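Local coordinates for protein BA_2500 (Bacillus anthracis, PDB 4GUC) that is of unknown function but forms a small, mostly beta domain of the DUF5065 family, probably related to the immunoglobulin-like E-set sandwiches, at residues Trp13-Leu18 against Glu66-Arg71; Gly32-Gly37 against Gly114-Ser119; Gly52-Tyr57 against Tyr100-Lys105; Ile56-Gly61 against Ala94-Thr99; Lys73-Ser78 against Phe87-Thr92. One frame throughout, in Å; residues are numbered along the deposited sequence. Where two conformers were deposited one is given.

Contact 1: residues Trp13-Leu18 against Glu66-Arg71; sequences WQNYFL and EINLHR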
# COMPACT_ATOMS: atom_id res chain seq x y z
N TRP A 13 5.35 10.39 -1.23
CA TRP A 13 4.86 10.59 0.14
C TRP A 13 5.34 9.50 1.09
O TRP A 13 4.92 8.34 0.99
CB TRP A 13 3.33 10.63 0.10
CG TRP A 13 2.80 11.56 -0.93
CD1 TRP A 13 2.06 11.22 -2.03
CD2 TRP A 13 3.04 12.96 -1.03
NE1 TRP A 13 1.78 12.34 -2.77
CE2 TRP A 13 2.38 13.42 -2.18
CE3 TRP A 13 3.74 13.89 -0.23
CZ2 TRP A 13 2.40 14.77 -2.56
CZ3 TRP A 13 3.75 15.23 -0.61
CH2 TRP A 13 3.09 15.66 -1.77
N GLN A 14 6.16 9.88 2.07
CA GLN A 14 6.69 8.91 3.02
C GLN A 14 6.25 9.23 4.44
O GLN A 14 6.84 8.76 5.40
CB GLN A 14 8.22 8.91 2.98
CG GLN A 14 8.83 8.70 1.60
CD GLN A 14 8.67 7.33 1.09
OE1 GLN A 14 8.59 6.37 1.85
NE2 GLN A 14 8.66 7.21 -0.22
N ASN A 15 5.25 10.08 4.54
CA ASN A 15 4.66 10.46 5.81
C ASN A 15 3.15 10.29 5.64
O ASN A 15 2.59 10.75 4.64
CB ASN A 15 5.08 11.91 6.07
CG ASN A 15 4.44 12.48 7.24
OD1 ASN A 15 3.29 12.92 7.15
ND2 ASN A 15 5.19 12.62 8.33
N TYR A 16 2.49 9.66 6.63
CA TYR A 16 1.05 9.39 6.53
C TYR A 16 0.23 10.68 6.39
O TYR A 16 -0.70 10.72 5.60
CB TYR A 16 0.52 8.47 7.62
CG TYR A 16 -0.88 8.00 7.32
CD1 TYR A 16 -1.09 6.86 6.53
CD2 TYR A 16 -1.99 8.69 7.77
CE1 TYR A 16 -2.36 6.43 6.21
CE2 TYR A 16 -3.24 8.26 7.46
CZ TYR A 16 -3.45 7.14 6.69
OH TYR A 16 -4.74 6.71 6.37
N PHE A 17 0.53 11.71 7.17
CA PHE A 17 -0.21 12.96 7.05
C PHE A 17 -0.16 13.46 5.59
O PHE A 17 -1.18 13.83 5.01
CB PHE A 17 0.34 14.04 7.98
CG PHE A 17 -0.42 15.34 7.90
CD1 PHE A 17 -1.45 15.63 8.76
CD2 PHE A 17 -0.11 16.28 6.92
CE1 PHE A 17 -2.15 16.84 8.67
CE2 PHE A 17 -0.80 17.47 6.82
CZ PHE A 17 -1.83 17.73 7.69
N LEU A 18 1.03 13.47 4.98
CA LEU A 18 1.16 13.96 3.62
C LEU A 18 0.45 13.07 2.63
O LEU A 18 -0.22 13.57 1.70
CB LEU A 18 2.62 14.23 3.27
CG LEU A 18 3.27 15.44 3.98
CD1 LEU A 18 4.76 15.51 3.60
CD2 LEU A 18 2.57 16.73 3.63
N GLU A 66 10.11 13.12 9.90
CA GLU A 66 9.61 13.48 8.56
C GLU A 66 9.12 12.21 7.84
O GLU A 66 8.12 12.25 7.12
CB GLU A 66 10.66 14.20 7.71
CG GLU A 66 11.08 15.57 8.27
CD GLU A 66 9.92 16.59 8.47
OE1 GLU A 66 8.98 16.68 7.64
OE2 GLU A 66 9.99 17.35 9.47
N ILE A 67 9.77 11.09 8.08
CA ILE A 67 9.44 9.80 7.47
C ILE A 67 8.87 8.85 8.49
O ILE A 67 9.52 8.52 9.48
CB ILE A 67 10.67 9.14 6.79
CG1 ILE A 67 11.15 10.03 5.63
CG2 ILE A 67 10.31 7.74 6.24
CD1 ILE A 67 12.44 9.55 4.95
N ASN A 68 7.59 8.49 8.31
CA ASN A 68 6.93 7.54 9.21
C ASN A 68 6.27 6.34 8.50
O ASN A 68 5.53 5.59 9.12
CB ASN A 68 5.98 8.20 10.22
CG ASN A 68 4.75 8.82 9.58
OD1 ASN A 68 4.45 8.59 8.41
ND2 ASN A 68 3.98 9.57 10.37
N LEU A 69 6.54 6.21 7.20
CA LEU A 69 6.05 5.08 6.37
C LEU A 69 7.29 4.22 6.03
O LEU A 69 8.29 4.76 5.57
CB LEU A 69 5.35 5.57 5.11
CG LEU A 69 4.05 6.32 5.37
CD1 LEU A 69 3.38 6.72 4.02
CD2 LEU A 69 3.08 5.50 6.23
N HIS A 70 7.25 2.92 6.30
CA HIS A 70 8.39 2.02 6.08
C HIS A 70 7.93 0.89 5.19
O HIS A 70 7.00 0.16 5.54
CB HIS A 70 8.84 1.54 7.46
CG HIS A 70 9.03 2.68 8.41
ND1 HIS A 70 10.13 3.52 8.35
CD2 HIS A 70 8.25 3.16 9.41
CE1 HIS A 70 10.02 4.45 9.29
NE2 HIS A 70 8.89 4.25 9.95
N ARG A 71 8.55 0.73 4.04
CA ARG A 71 8.14 -0.29 3.08
C ARG A 71 8.34 -1.71 3.56
O ARG A 71 9.43 -2.08 3.98
CB ARG A 71 8.90 -0.10 1.76
CG ARG A 71 8.34 -1.01 0.62
CD ARG A 71 9.13 -0.94 -0.66
NE ARG A 71 10.50 -1.43 -0.49
CZ ARG A 71 11.59 -0.67 -0.33
NH1 ARG A 71 11.54 0.66 -0.35
NH2 ARG A 71 12.78 -1.24 -0.17
O HOH W 1 10.20 5.16 3.89
O HOH W 2 1.83 11.38 9.85
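The carbonyl oxygen of Q14 is gripped by two successive backbone donors, N68 N at 3.0 Å and L69 N at 3.1 Å, just ahead of the N-cap of helix 16-22. N68 N arrives in the carbonyl plane, L69 N from 44° above it, and the CA of I67 adds a CH...O contact. N15 is the N-cap residue, and both ends of its amide are used. Its OD1 takes L18 N on a lone pair at 3.2 Å, while ND2 reaches across to E66 O, also at 3.2 Å, standing well out of that carbonyl plane. N68 answers from the facing segment 66-71: its CG, between the backbone N and the carbonyl carbon (chi1 68°), sets the amide beside the start of the helix, where OD1 accepts Y16 N at 2.9 Å, in plane and on a lone pair. N68 ND2 and F17 N share a water, so this one side chain serves two N-H groups of the helix's first turn, directly and through the solvent. The helix start is thus pinned to the beginning of strand 69-76. L69 CD1 lies 3.8 Å from W13 O; its CD2 is at the edge of the Y16 ring, near the plane, and 4.2 Å from Y16 CB.

Contact 2: residues Gly32-Gly37 against Gly114-Ser119; sequences GDLKHG and GSFKIS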
# COMPACT_ATOMS: atom_id res chain seq x y z
N GLY A 32 -9.39 -3.43 4.99
CA GLY A 32 -9.82 -3.59 6.36
C GLY A 32 -8.68 -4.21 7.12
O GLY A 32 -7.60 -4.43 6.59
N ASP A 33 -8.93 -4.54 8.38
CA ASP A 33 -7.89 -5.15 9.22
C ASP A 33 -7.62 -6.58 8.79
O ASP A 33 -8.54 -7.32 8.39
CB ASP A 33 -8.30 -5.14 10.67
CG ASP A 33 -8.47 -3.73 11.23
OD1 ASP A 33 -7.93 -2.74 10.68
OD2 ASP A 33 -9.17 -3.64 12.27
N LEU A 34 -6.35 -6.96 8.85
CA LEU A 34 -5.92 -8.32 8.45
C LEU A 34 -5.19 -9.03 9.59
O LEU A 34 -4.68 -8.38 10.52
CB LEU A 34 -5.01 -8.22 7.21
CG LEU A 34 -5.61 -7.56 5.96
CD1 LEU A 34 -4.60 -7.47 4.82
CD2 LEU A 34 -6.84 -8.35 5.52
N LYS A 35 -5.18 -10.36 9.54
CA LYS A 35 -4.49 -11.19 10.53
C LYS A 35 -3.47 -12.06 9.82
O LYS A 35 -3.60 -12.33 8.63
CB LYS A 35 -5.48 -12.10 11.26
CG LYS A 35 -6.39 -11.40 12.25
CD LYS A 35 -7.44 -12.37 12.81
CE LYS A 35 -6.85 -13.59 13.54
NZ LYS A 35 -6.45 -13.33 14.97
N HIS A 36 -2.43 -12.47 10.54
CA HIS A 36 -1.44 -13.38 9.96
C HIS A 36 -2.22 -14.59 9.44
O HIS A 36 -3.08 -15.13 10.15
CB HIS A 36 -0.37 -13.86 10.96
CG HIS A 36 0.50 -12.76 11.49
ND1 HIS A 36 0.98 -12.74 12.79
CD2 HIS A 36 0.91 -11.60 10.92
CE1 HIS A 36 1.72 -11.66 12.96
NE2 HIS A 36 1.66 -10.93 11.85
N GLY A 37 -1.94 -14.99 8.20
CA GLY A 37 -2.63 -16.12 7.57
C GLY A 37 -3.58 -15.64 6.49
O GLY A 37 -3.97 -16.43 5.62
N GLY A 114 -6.19 3.93 2.83
CA GLY A 114 -6.27 4.32 4.23
C GLY A 114 -5.57 3.31 5.12
O GLY A 114 -5.39 2.14 4.76
N SER A 115 -5.19 3.72 6.32
CA SER A 115 -4.54 2.80 7.22
C SER A 115 -5.42 1.63 7.68
O SER A 115 -6.64 1.72 7.69
CB SER A 115 -4.03 3.58 8.42
OG SER A 115 -5.10 4.21 9.10
N PHE A 116 -4.78 0.54 8.11
CA PHE A 116 -5.46 -0.65 8.62
C PHE A 116 -4.51 -1.37 9.56
O PHE A 116 -3.32 -1.09 9.58
CB PHE A 116 -5.92 -1.63 7.50
CG PHE A 116 -4.80 -2.16 6.63
CD1 PHE A 116 -4.36 -1.45 5.52
CD2 PHE A 116 -4.20 -3.40 6.88
CE1 PHE A 116 -3.35 -1.92 4.72
CE2 PHE A 116 -3.17 -3.85 6.08
CZ PHE A 116 -2.78 -3.11 4.96
N LYS A 117 -5.03 -2.27 10.39
CA LYS A 117 -4.20 -3.00 11.31
C LYS A 117 -3.89 -4.43 10.84
O LYS A 117 -4.67 -5.04 10.10
CB LYS A 117 -4.92 -3.19 12.65
CG LYS A 117 -5.26 -1.95 13.43
CD LYS A 117 -4.05 -1.18 13.93
CE LYS A 117 -4.45 -0.09 14.95
NZ LYS A 117 -5.49 0.86 14.45
N ILE A 118 -2.69 -4.89 11.19
CA ILE A 118 -2.28 -6.27 10.97
C ILE A 118 -2.08 -6.78 12.41
O ILE A 118 -1.36 -6.17 13.19
CB ILE A 118 -1.03 -6.48 10.11
CG1 ILE A 118 -1.36 -6.06 8.68
CG2 ILE A 118 -0.61 -7.96 10.15
CD1 ILE A 118 -0.23 -6.17 7.67
N SER A 119 -2.73 -7.89 12.74
CA SER A 119 -2.63 -8.49 14.08
C SER A 119 -2.23 -9.95 14.01
O SER A 119 -2.28 -10.56 12.95
CB SER A 119 -3.98 -8.36 14.80
OG SER A 119 -5.00 -8.97 14.04
O HOH W 3 -6.14 -7.05 12.60
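Strand 34-35 pairs in parallel with the end of strand 109-119, L34 beside I118 and K35 beside S119, as a short edge addition to the larger sheet. Three backbone hydrogen bonds make the ladder. L34 N donates to K117 O at 2.8 Å, S119 N to L34 O at 3.0 Å, and H36 N to S119 O at 3.1 Å, the first and last nearly along the C=O axis. CA-H groups of I118 and K35 add weaker contacts to the L34 and S119 oxygens. L34 O is used twice, since it also accepts from a water at 2.9 Å that is hydrogen-bonded to S119 OG.

One side chain carries the bonding a step further. D33 OD1 accepts K117 N at 3.0 Å in an almost straight bond (170° at the hydrogen), although K117 N stands 47° out of the carboxylate plane. The D33 and K117 side chains then run side by side, pointing the same way, but their charged ends are not in contact.

The apolar contacts gather on the face of L34 and I118, where I91 from the loop after strand 84-90 touches both. L34 CD1 meets F116 CE2 at 4.1 Å, the two side chains crossing at a slant.

The imidazole of H36, whose NE2 bonds to Y95 O, crosses I118 at about a right angle. S119 O sits over the centre of one H36 ring face, 3.8 Å above its plane.

Contact 3: residues Gly52-Tyr57 against Tyr100-Lys105; sequences GIVKIY and YVAVMK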
# COMPACT_ATOMS: atom_id res chain seq x y z
N GLY A 52 0.18 -0.20 -12.83
CA GLY A 52 0.41 0.15 -11.43
C GLY A 52 1.25 -0.82 -10.65
O GLY A 52 1.45 -1.97 -11.03
N ILE A 53 1.77 -0.32 -9.53
CA ILE A 53 2.56 -1.08 -8.56
C ILE A 53 1.97 -0.70 -7.20
O ILE A 53 1.67 0.47 -6.95
CB ILE A 53 4.06 -0.69 -8.57
CG1 ILE A 53 4.70 -0.99 -9.95
CG2 ILE A 53 4.84 -1.40 -7.45
CD1 ILE A 53 6.13 -0.50 -10.04
N VAL A 54 1.83 -1.69 -6.32
CA VAL A 54 1.32 -1.44 -4.97
C VAL A 54 2.37 -1.78 -3.91
O VAL A 54 3.09 -2.77 -4.03
CB VAL A 54 0.06 -2.30 -4.68
CG1 VAL A 54 -0.31 -2.30 -3.17
CG2 VAL A 54 -1.09 -1.87 -5.56
N LYS A 55 2.53 -0.92 -2.92
CA LYS A 55 3.40 -1.18 -1.81
C LYS A 55 2.59 -1.16 -0.52
O LYS A 55 1.62 -0.41 -0.40
CB LYS A 55 4.47 -0.08 -1.68
CG LYS A 55 5.60 -0.13 -2.68
CD LYS A 55 6.55 1.05 -2.60
CE LYS A 55 7.66 0.94 -3.60
NZ LYS A 55 8.48 2.19 -3.48
N ILE A 56 2.97 -2.02 0.42
CA ILE A 56 2.44 -2.07 1.76
C ILE A 56 3.52 -1.45 2.67
O ILE A 56 4.65 -1.93 2.69
CB ILE A 56 2.08 -3.49 2.24
CG1 ILE A 56 0.99 -4.10 1.34
CG2 ILE A 56 1.63 -3.43 3.70
CD1 ILE A 56 0.53 -5.50 1.74
N TYR A 57 3.17 -0.35 3.34
CA TYR A 57 4.05 0.31 4.27
C TYR A 57 3.52 0.19 5.70
O TYR A 57 2.31 0.19 5.93
CB TYR A 57 4.10 1.82 4.02
CG TYR A 57 4.69 2.33 2.70
CD1 TYR A 57 6.02 2.73 2.63
CD2 TYR A 57 3.91 2.51 1.57
CE1 TYR A 57 6.56 3.26 1.45
CE2 TYR A 57 4.43 3.03 0.40
CZ TYR A 57 5.75 3.43 0.35
OH TYR A 57 6.18 3.97 -0.83
N TYR A 100 -0.67 -0.33 9.11
CA TYR A 100 -0.13 -0.35 7.74
C TYR A 100 -1.00 0.40 6.77
O TYR A 100 -2.11 0.79 7.13
CB TYR A 100 -0.03 -1.81 7.30
CG TYR A 100 1.01 -2.62 8.06
CD1 TYR A 100 0.75 -3.15 9.31
CD2 TYR A 100 2.26 -2.86 7.50
CE1 TYR A 100 1.72 -3.87 10.02
CE2 TYR A 100 3.22 -3.59 8.19
CZ TYR A 100 2.95 -4.08 9.46
OH TYR A 100 3.92 -4.82 10.14
N VAL A 101 -0.48 0.61 5.56
CA VAL A 101 -1.26 1.27 4.51
C VAL A 101 -0.80 0.77 3.17
O VAL A 101 0.39 0.49 2.98
CB VAL A 101 -1.18 2.83 4.55
CG1 VAL A 101 0.23 3.34 4.40
CG2 VAL A 101 -2.12 3.48 3.51
N ALA A 102 -1.75 0.57 2.24
CA ALA A 102 -1.44 0.14 0.89
C ALA A 102 -1.51 1.37 -0.01
O ALA A 102 -2.49 2.13 0.01
CB ALA A 102 -2.40 -0.95 0.40
N VAL A 103 -0.46 1.55 -0.82
CA VAL A 103 -0.34 2.67 -1.72
C VAL A 103 -0.06 2.18 -3.13
O VAL A 103 0.75 1.26 -3.30
CB VAL A 103 0.85 3.60 -1.28
CG1 VAL A 103 1.05 4.77 -2.22
CG2 VAL A 103 0.62 4.09 0.16
N MSE A 104 -0.72 2.76 -4.13
CA MSE A 104 -0.48 2.44 -5.51
C MSE A 104 0.09 3.62 -6.26
O MSE A 104 -0.41 4.76 -6.11
CB MSE A 104 -1.76 1.99 -6.22
CG MSE A 104 -1.52 1.54 -7.68
SE MSE A 104 -3.03 0.86 -8.65
CE MSE A 104 -4.00 2.49 -8.82
N LYS A 105 1.17 3.39 -7.00
CA LYS A 105 1.76 4.40 -7.86
C LYS A 105 1.30 4.02 -9.28
O LYS A 105 1.46 2.87 -9.71
CB LYS A 105 3.27 4.42 -7.79
CG LYS A 105 3.90 5.50 -8.73
CD LYS A 105 5.38 5.54 -8.57
CE LYS A 105 6.07 6.57 -9.45
NZ LYS A 105 5.95 6.26 -10.90
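Y57 turns its ring edge to V101 O, which lies near the ring plane, and V103 CG2 meets Y57 CD2 obliquely at 3.9 Å. The Y100 ring has Y57 O 3.4 Å from its CD2 and I56 CG2 3.9 Å from the same atom, both oblique. Both rings belong to an antiparallel strand pair, 53-59 with 98-106, close to the centre of the chain, with segment axes 156° apart. Six backbone bonds join I53 with K105, K55 with V103 and Y57 with V101, each pair bonded both ways; the shortest are K55 N to V103 O and V101 N to Y57 O, both 2.8 Å. I56-A102 and V54-M104 are the non-hydrogen-bonded pairs between them. On the Y57 face, V101 and V103 also touch L19 of helix 16-22, and D9 takes the hydroxyl of Y57 and the ammonium of K55. On the other face, V54 CG2 packs against CB of selenomethionine M104 at 4.0 Å. M104 CG, anti to its backbone N (chi1 -176°), lies 3.4 Å from I53 O.

Contact 4: residues Ile56-Gly61 against Ala94-Thr99; sequences IYQLSG and AYNPGT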
# COMPACT_ATOMS: atom_id res chain seq x y z
N ILE A 56 2.97 -2.02 0.42
CA ILE A 56 2.44 -2.07 1.76
C ILE A 56 3.52 -1.45 2.67
O ILE A 56 4.65 -1.93 2.69
CB ILE A 56 2.08 -3.49 2.24
CG1 ILE A 56 0.99 -4.10 1.34
CG2 ILE A 56 1.63 -3.43 3.70
CD1 ILE A 56 0.53 -5.50 1.74
N TYR A 57 3.17 -0.35 3.34
CA TYR A 57 4.05 0.31 4.27
C TYR A 57 3.52 0.19 5.70
O TYR A 57 2.31 0.19 5.93
CB TYR A 57 4.10 1.82 4.02
CG TYR A 57 4.69 2.33 2.70
CD1 TYR A 57 6.02 2.73 2.63
CD2 TYR A 57 3.91 2.51 1.57
CE1 TYR A 57 6.56 3.26 1.45
CE2 TYR A 57 4.43 3.03 0.40
CZ TYR A 57 5.75 3.43 0.35
OH TYR A 57 6.18 3.97 -0.83
N GLN A 58 4.43 0.12 6.67
CA GLN A 58 4.07 0.14 8.06
C GLN A 58 4.16 1.61 8.52
O GLN A 58 5.05 2.35 8.12
CB GLN A 58 5.04 -0.69 8.90
CG GLN A 58 4.67 -0.75 10.35
CD GLN A 58 5.75 -1.39 11.21
OE1 GLN A 58 6.58 -0.66 11.76
NE2 GLN A 58 5.83 -2.69 11.22
N LEU A 59 3.21 2.03 9.35
CA LEU A 59 3.19 3.39 9.89
C LEU A 59 3.78 3.30 11.31
O LEU A 59 3.16 2.70 12.21
CB LEU A 59 1.75 3.95 9.90
CG LEU A 59 1.53 5.34 10.52
CD1 LEU A 59 2.42 6.38 9.95
CD2 LEU A 59 0.08 5.78 10.37
N SER A 60 4.95 3.90 11.53
CA SER A 60 5.59 3.85 12.82
C SER A 60 6.64 4.92 12.90
O SER A 60 7.19 5.37 11.90
CB SER A 60 6.15 2.47 13.12
OG SER A 60 7.13 2.09 12.19
N GLY A 61 6.93 5.33 14.13
CA GLY A 61 7.92 6.35 14.35
C GLY A 61 7.39 7.44 15.26
O GLY A 61 6.23 7.44 15.67
N ALA A 94 6.13 -11.94 9.07
CA ALA A 94 7.12 -10.91 8.79
C ALA A 94 6.48 -9.51 8.99
O ALA A 94 7.18 -8.52 9.20
CB ALA A 94 7.66 -11.07 7.38
N TYR A 95 5.14 -9.43 8.89
CA TYR A 95 4.42 -8.20 9.13
C TYR A 95 4.11 -8.13 10.64
O TYR A 95 3.06 -8.63 11.09
CB TYR A 95 3.11 -8.17 8.34
CG TYR A 95 3.26 -8.17 6.83
CD1 TYR A 95 3.45 -9.35 6.12
CD2 TYR A 95 3.19 -6.97 6.10
CE1 TYR A 95 3.57 -9.35 4.72
CE2 TYR A 95 3.30 -6.96 4.72
CZ TYR A 95 3.50 -8.16 4.03
OH TYR A 95 3.61 -8.20 2.66
N ASN A 96 4.97 -7.45 11.38
CA ASN A 96 4.82 -7.27 12.82
C ASN A 96 3.48 -6.62 13.16
O ASN A 96 3.06 -5.69 12.47
CB ASN A 96 5.93 -6.31 13.26
CG ASN A 96 7.32 -6.85 12.96
OD1 ASN A 96 8.06 -6.26 12.16
ND2 ASN A 96 7.65 -8.01 13.52
N PRO A 97 2.76 -7.12 14.19
CA PRO A 97 1.51 -6.45 14.49
C PRO A 97 1.66 -4.91 14.57
O PRO A 97 2.60 -4.40 15.17
CB PRO A 97 1.10 -7.06 15.82
CG PRO A 97 1.66 -8.45 15.74
CD PRO A 97 3.00 -8.26 15.10
N GLY A 98 0.78 -4.20 13.90
CA GLY A 98 0.82 -2.74 13.90
C GLY A 98 -0.12 -2.17 12.87
O GLY A 98 -1.05 -2.85 12.44
N THR A 99 0.14 -0.92 12.49
CA THR A 99 -0.68 -0.18 11.53
C THR A 99 0.05 -0.09 10.21
O THR A 99 1.25 0.19 10.16
CB THR A 99 -1.02 1.21 12.08
OG1 THR A 99 -1.72 1.05 13.32
CG2 THR A 99 -1.87 2.01 11.12
O HOH W 4 2.70 0.18 13.40
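Q58 runs past the carbonyl of T99 on its way out. Its CB lies 4.1 Å from T99 O and its CG closer, at 3.6 Å. CG is anti to the backbone N (chi1 -178°), and the chain continues extended, carrying the amide beyond the T99 carbonyl. There OE1 turns back to its own segment and accepts S60 OG at 2.8 Å, in plane and on a lone pair. NE2 faces the opposite segment, 4.2 Å from CB of N96, and donates to the hydroxyl of Y100, which is also bonded to N96 O. The amide is therefore held at both of its polar atoms.

At the backbone level, strands 53-59 and 98-106 are reaching the end of their antiparallel pairing in the larger sheet. L59 N still donates straight to T99 O (176° at the hydrogen), tilted 30° from the carbonyl plane. In the return direction a water stands in, giving a proton to L59 O at 2.8 Å and accepting T99 N at 2.9 Å.

Y95, in the loop before strand 98-106, meets I56. Its side chain crosses that of I56 at about a right angle. I56 CG2 sits at the ring edge, near its plane and 4.0 Å from Y95 CE2, while I56 CD1 lies 4.2 Å from the Y95 hydroxyl oxygen. Y72 and I118 also touch this buried tyrosine.

Contact 5: residues Lys73-Ser78 against Phe87-Thr92; sequences KTIYDS and FVTPIT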
# COMPACT_ATOMS: atom_id res chain seq x y z
N LYS A 73 6.54 -4.37 1.63
CA LYS A 73 6.38 -5.22 0.44
C LYS A 73 6.08 -4.41 -0.79
O LYS A 73 5.37 -3.41 -0.70
CB LYS A 73 5.21 -6.19 0.65
CG LYS A 73 5.18 -7.40 -0.28
CD LYS A 73 6.33 -8.36 0.03
CE LYS A 73 6.36 -9.56 -0.90
NZ LYS A 73 7.48 -10.48 -0.50
N THR A 74 6.61 -4.84 -1.94
CA THR A 74 6.34 -4.22 -3.26
C THR A 74 5.61 -5.34 -4.00
O THR A 74 6.10 -6.48 -4.08
CB THR A 74 7.61 -3.81 -4.01
OG1 THR A 74 8.31 -2.87 -3.22
CG2 THR A 74 7.22 -3.20 -5.34
N ILE A 75 4.44 -5.04 -4.54
CA ILE A 75 3.61 -6.03 -5.22
C ILE A 75 3.34 -5.61 -6.67
O ILE A 75 2.86 -4.50 -6.96
CB ILE A 75 2.24 -6.16 -4.51
CG1 ILE A 75 2.37 -6.24 -2.98
CG2 ILE A 75 1.46 -7.35 -5.08
CD1 ILE A 75 0.99 -6.29 -2.23
N TYR A 76 3.67 -6.50 -7.60
CA TYR A 76 3.42 -6.25 -9.03
C TYR A 76 2.10 -6.85 -9.46
O TYR A 76 1.55 -7.70 -8.79
CB TYR A 76 4.58 -6.75 -9.89
CG TYR A 76 5.78 -5.84 -9.78
CD1 TYR A 76 5.98 -4.85 -10.74
CD2 TYR A 76 6.65 -5.91 -8.73
CE1 TYR A 76 7.05 -3.99 -10.67
CE2 TYR A 76 7.74 -5.04 -8.63
CZ TYR A 76 7.92 -4.08 -9.61
OH TYR A 76 8.98 -3.21 -9.57
N ASP A 77 1.56 -6.33 -10.56
CA ASP A 77 0.31 -6.80 -11.13
C ASP A 77 0.52 -8.23 -11.64
O ASP A 77 1.34 -8.45 -12.52
CB ASP A 77 -0.08 -5.87 -12.28
CG ASP A 77 -1.16 -6.43 -13.19
OD1 ASP A 77 -2.03 -7.22 -12.81
OD2 ASP A 77 -1.14 -6.02 -14.38
N SER A 78 -0.25 -9.18 -11.11
CA SER A 78 -0.17 -10.59 -11.48
C SER A 78 -1.43 -11.09 -12.20
O SER A 78 -1.63 -12.30 -12.31
CB SER A 78 0.08 -11.46 -10.23
OG SER A 78 -0.99 -11.40 -9.28
N PHE A 87 -3.28 -7.33 -7.43
CA PHE A 87 -2.15 -7.27 -6.48
C PHE A 87 -2.44 -8.22 -5.32
O PHE A 87 -3.39 -8.00 -4.56
CB PHE A 87 -1.95 -5.81 -6.03
CG PHE A 87 -1.76 -4.85 -7.20
CD1 PHE A 87 -0.51 -4.68 -7.80
CD2 PHE A 87 -2.83 -4.19 -7.76
CE1 PHE A 87 -0.35 -3.87 -8.88
CE2 PHE A 87 -2.65 -3.36 -8.87
CZ PHE A 87 -1.43 -3.19 -9.43
N VAL A 88 -1.62 -9.26 -5.22
CA VAL A 88 -1.82 -10.32 -4.25
C VAL A 88 -0.58 -10.64 -3.44
O VAL A 88 0.51 -10.81 -4.01
CB VAL A 88 -2.20 -11.65 -5.02
CG1 VAL A 88 -2.51 -12.78 -4.03
CG2 VAL A 88 -3.40 -11.44 -5.93
N THR A 89 -0.70 -10.68 -2.11
CA THR A 89 0.47 -11.06 -1.32
C THR A 89 -0.02 -11.65 0.02
O THR A 89 -0.99 -11.16 0.58
CB THR A 89 1.45 -9.86 -1.13
OG1 THR A 89 2.76 -10.34 -0.85
CG2 THR A 89 1.01 -8.93 -0.02
N PRO A 90 0.66 -12.71 0.54
CA PRO A 90 0.24 -13.28 1.81
C PRO A 90 0.64 -12.45 3.02
O PRO A 90 1.73 -11.85 3.03
CB PRO A 90 0.99 -14.62 1.86
CG PRO A 90 2.18 -14.41 1.02
CD PRO A 90 1.78 -13.44 -0.06
N ILE A 91 -0.24 -12.39 4.02
CA ILE A 91 0.09 -11.69 5.26
C ILE A 91 0.76 -12.73 6.19
O ILE A 91 0.09 -13.54 6.87
CB ILE A 91 -1.13 -11.03 5.91
CG1 ILE A 91 -1.80 -10.08 4.93
CG2 ILE A 91 -0.72 -10.27 7.18
CD1 ILE A 91 -0.93 -8.98 4.39
N THR A 92 2.08 -12.70 6.19
CA THR A 92 2.90 -13.61 6.99
C THR A 92 3.31 -12.94 8.30
O THR A 92 2.98 -11.78 8.54
CB THR A 92 4.19 -13.96 6.22
OG1 THR A 92 4.98 -12.77 6.08
CG2 THR A 92 3.86 -14.53 4.84
O HOH W 5 0.25 -9.68 -7.45
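The two sheets of the domain meet here: strand 69-76 of the larger one packs against strand 84-90, which pairs with strand 39-45 in the smaller one, consistent with an immunoglobulin-like sandwich of the E-set clan. No direct hydrogen bond joins the two segments, whose strand axes come within 6.4 Å at 138°, so side chains and a water make the junction.

I75 is the main wedge. Its CG2, anti to the backbone N, fits against the backbone at V88 N (3.6 Å) and against F87 CB. The other branch puts CD1 onto T89 CG2 at 3.4 Å, tighter than a usual carbon contact. K73 crosses T89 at a slant, its CE 3.7 Å from T89 OG1.

F87 brings its ring to the backbone of 75-77. I75 O lies at the ring edge, near its plane and 3.5 Å from CD1, while D77 N approaches CE1 obliquely at the same distance. Beyond these segments the ring also packs on V42 and V54, one from each sheet. D77 OD1 accepts from the backbone N of both G79 and R86, the latter on strand 84-90. Between the two segments the polar link is a water: it donates to Y76 O at 2.7 Å, accepts V88 N at 2.9 Å, and is hydrogen-bonded to S78 OG at 2.8 Å.

In the fold
The centre of contact 3 lies about 2 Å from the centre of the chain, and the others are arranged round it. Contact 4 continues the same strand pair to its end, their centres about 13 Å apart. Contact 2 adds the next strands of that sheet, F116 O accepting Y100 N at 2.8 Å. Contact 5, about 9 Å from contact 3 centre to centre, joins the smaller sheet; its strand 69-76 bonds to strand 53-59 through I75 N to V54 O at 2.7 Å. Contacts 1 and 5 use the two ends of strand 69-76, their centres about 20 Å apart. Y16 OH reaches S115 N, linking contacts 1 and 2. No active site is known; a glycerol, probably from crystallisation, lies about 4 Å from the M104 side chain.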